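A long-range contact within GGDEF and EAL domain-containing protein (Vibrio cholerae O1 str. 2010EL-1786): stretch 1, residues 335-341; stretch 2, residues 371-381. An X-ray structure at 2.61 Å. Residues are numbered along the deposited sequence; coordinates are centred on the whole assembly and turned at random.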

# COMPACT_ATOMS: atom_id res chain seq x y z
N ASN A 335 -0.13 8.69 22.19
CA ASN A 335 -1.10 7.82 22.85
C ASN A 335 -0.43 6.77 23.72
O ASN A 335 -0.81 5.60 23.71
CB ASN A 335 -2.02 7.16 21.83
CG ASN A 335 -3.03 8.11 21.25
OD1 ASN A 335 -3.43 9.08 21.89
ND2 ASN A 335 -3.46 7.85 20.02
N TYR A 336 0.58 7.18 24.50
CA TYR A 336 1.39 6.24 25.24
C TYR A 336 0.56 5.45 26.24
O TYR A 336 -0.18 6.02 27.05
CB TYR A 336 2.52 6.97 25.97
CG TYR A 336 3.37 6.06 26.82
CD1 TYR A 336 4.04 5.00 26.25
CD2 TYR A 336 3.50 6.27 28.18
CE1 TYR A 336 4.81 4.16 27.01
CE2 TYR A 336 4.28 5.43 28.96
CZ TYR A 336 4.94 4.38 28.36
OH TYR A 336 5.72 3.53 29.11
N GLY A 337 0.68 4.12 26.18
CA GLY A 337 -0.01 3.24 27.09
C GLY A 337 -1.29 2.64 26.56
O GLY A 337 -1.86 1.76 27.22
N ARG A 338 -1.78 3.10 25.41
CA ARG A 338 -3.03 2.56 24.88
C ARG A 338 -2.85 1.13 24.38
O ARG A 338 -3.76 0.30 24.51
CB ARG A 338 -3.57 3.46 23.77
CG ARG A 338 -4.97 3.09 23.31
CD ARG A 338 -5.49 4.06 22.27
NE ARG A 338 -5.80 5.37 22.83
CZ ARG A 338 -6.26 6.40 22.12
NH1 ARG A 338 -6.45 6.27 20.82
NH2 ARG A 338 -6.52 7.56 22.71
N ASN A 339 -1.68 0.82 23.82
CA ASN A 339 -1.36 -0.53 23.40
C ASN A 339 -0.43 -1.18 24.42
O ASN A 339 0.73 -1.51 24.15
CB ASN A 339 -0.75 -0.52 22.00
CG ASN A 339 -1.70 0.03 20.95
OD1 ASN A 339 -1.39 1.01 20.27
ND2 ASN A 339 -2.86 -0.60 20.83
N PHE A 340 -0.97 -1.36 25.63
CA PHE A 340 -0.25 -2.07 26.67
C PHE A 340 0.01 -3.52 26.25
O PHE A 340 -0.61 -4.05 25.32
CB PHE A 340 -1.04 -2.03 27.98
N GLN A 341 0.98 -4.14 26.92
CA GLN A 341 1.55 -5.46 26.61
C GLN A 341 2.21 -5.51 25.23
O GLN A 341 2.72 -6.56 24.83
CB GLN A 341 0.52 -6.59 26.70
N PHE A 371 -2.47 -0.17 37.98
CA PHE A 371 -1.30 -1.04 37.90
C PHE A 371 -0.57 -0.86 36.57
O PHE A 371 0.66 -0.77 36.54
CB PHE A 371 -1.72 -2.50 38.09
N THR A 372 -1.31 -0.80 35.47
CA THR A 372 -0.70 -0.55 34.17
C THR A 372 -0.06 0.83 34.12
O THR A 372 1.01 1.01 33.53
CB THR A 372 -1.74 -0.71 33.06
OG1 THR A 372 -2.08 -2.09 32.91
CG2 THR A 372 -1.22 -0.18 31.73
N LEU A 373 -0.69 1.82 34.76
CA LEU A 373 -0.18 3.18 34.72
C LEU A 373 1.18 3.29 35.41
O LEU A 373 2.09 3.96 34.90
CB LEU A 373 -1.18 4.14 35.36
CG LEU A 373 -0.78 5.61 35.46
CD1 LEU A 373 -0.41 6.16 34.09
CD2 LEU A 373 -1.90 6.42 36.09
N THR A 374 1.34 2.63 36.56
CA THR A 374 2.63 2.68 37.25
C THR A 374 3.70 1.94 36.47
O THR A 374 4.85 2.39 36.40
CB THR A 374 2.51 2.08 38.66
OG1 THR A 374 1.29 2.52 39.28
CG2 THR A 374 3.69 2.50 39.52
N SER A 375 3.35 0.80 35.87
CA SER A 375 4.33 -0.02 35.17
C SER A 375 4.93 0.72 33.98
O SER A 375 6.15 0.73 33.78
CB SER A 375 3.69 -1.33 34.72
OG SER A 375 4.61 -2.13 34.00
N ILE A 376 4.08 1.35 33.17
CA ILE A 376 4.58 2.10 32.02
C ILE A 376 5.26 3.39 32.45
O ILE A 376 6.03 3.96 31.68
CB ILE A 376 3.45 2.38 31.01
CG1 ILE A 376 2.45 3.39 31.59
CG2 ILE A 376 2.73 1.09 30.63
CD1 ILE A 376 1.34 3.75 30.62
N SER A 377 5.00 3.85 33.67
CA SER A 377 5.65 5.07 34.16
C SER A 377 7.10 4.79 34.54
O SER A 377 8.01 5.57 34.19
CB SER A 377 4.88 5.63 35.35
OG SER A 377 3.51 5.77 35.05
N ARG A 378 7.34 3.69 35.26
CA ARG A 378 8.71 3.31 35.61
C ARG A 378 9.54 3.04 34.37
O ARG A 378 10.69 3.49 34.27
CB ARG A 378 8.69 2.07 36.50
CG ARG A 378 8.68 2.34 38.00
CD ARG A 378 9.22 1.13 38.75
NE ARG A 378 9.06 1.23 40.19
CZ ARG A 378 8.06 0.68 40.87
NH1 ARG A 378 7.12 -0.01 40.23
NH2 ARG A 378 7.99 0.82 42.19
N THR A 379 8.98 2.31 33.40
CA THR A 379 9.72 1.93 32.20
C THR A 379 10.29 3.15 31.49
O THR A 379 11.44 3.13 31.03
CB THR A 379 8.81 1.13 31.26
OG1 THR A 379 8.45 -0.11 31.88
CG2 THR A 379 9.51 0.86 29.94
N ALA A 380 9.51 4.23 31.40
CA ALA A 380 10.00 5.43 30.73
C ALA A 380 11.07 6.12 31.56
O ALA A 380 12.13 6.50 31.03
CB ALA A 380 8.84 6.37 30.44
N HIS A 381 10.82 6.30 32.86
CA HIS A 381 11.78 7.02 33.70
C HIS A 381 13.07 6.23 33.88
O HIS A 381 14.16 6.81 33.92
CB HIS A 381 11.16 7.33 35.05
CG HIS A 381 10.09 8.38 35.00
ND1 HIS A 381 8.84 8.20 35.55
CD2 HIS A 381 10.09 9.62 34.45
CE1 HIS A 381 8.12 9.29 35.35
NE2 HIS A 381 8.85 10.16 34.69

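The contact sets a tight turn against one face of a helix. Residues 371-381 are helical throughout, and the helix runs on beyond both ends of the stretch. Opposite it, N335 to R338 forms a type II beta turn, held by the hydrogen bond from R338 N to N335 O at 3.2 Å, and the chain then continues as loop. The two backbones come near at two places, G337 CA to I376 CA at 6.8 Å and F340 CA to T372 CA at 7.7 Å. T372, I376, T379 and A380 all point their CA-to-CB bonds toward the turn, the three-and-four spacing that gives a helix one continuous face; R378 and S377 point away.

The polar chemistry across the interface is a single hydrogen bond, and it is a short one: Y336 OH donates to I376 O at 2.6 Å. With chi1 at 177° (t), the tyrosine reaches the helix with its hydroxyl, and the acceptor lies at the ring edge, near the ring plane, where a phenolic hydrogen can point without twisting out of conjugation. No backbone hydrogen bond from A380 N to I376 O is found here, while the bonds from I376 N to T372 O (3.1 Å) and from T379 N to S375 O (3.3 Å) hold the helix around it; the tyrosine is the partner this oxygen does have across the contact.

Apolar packing lies beside that bond. Y336 CZ lies 3.6 Å from I376 CB, so the same residue pair shares both a polar and a hydrophobic contact, and these two bury the most surface of any residues here. A380 CB approaches Y336 OH at 4.4 Å, a small methyl filling in beside the hydroxyl. At the other end, F340 CB meets T372 CG2 at 4.2 Å; the phenylalanine ring is not modelled, so the contact can be read only as far as its CB.

The close approach at the turn depends on glycine. I376, with chi1 at 69° (p) and chi2 at 178° (t), extends CD1 to within 3.8 Å of G337 CA. A CB built on G337 would fall 2.8 Å from I376 CD1, a clash. Its phi/psi of 97/-8 would also jam a CB against the carbonyl O of Y336, so turn geometry and helix packing make the same demand. The rule is economical: a glycine admits the isoleucine, and the neighbouring tyrosine caters to that isoleucine's own carbonyl.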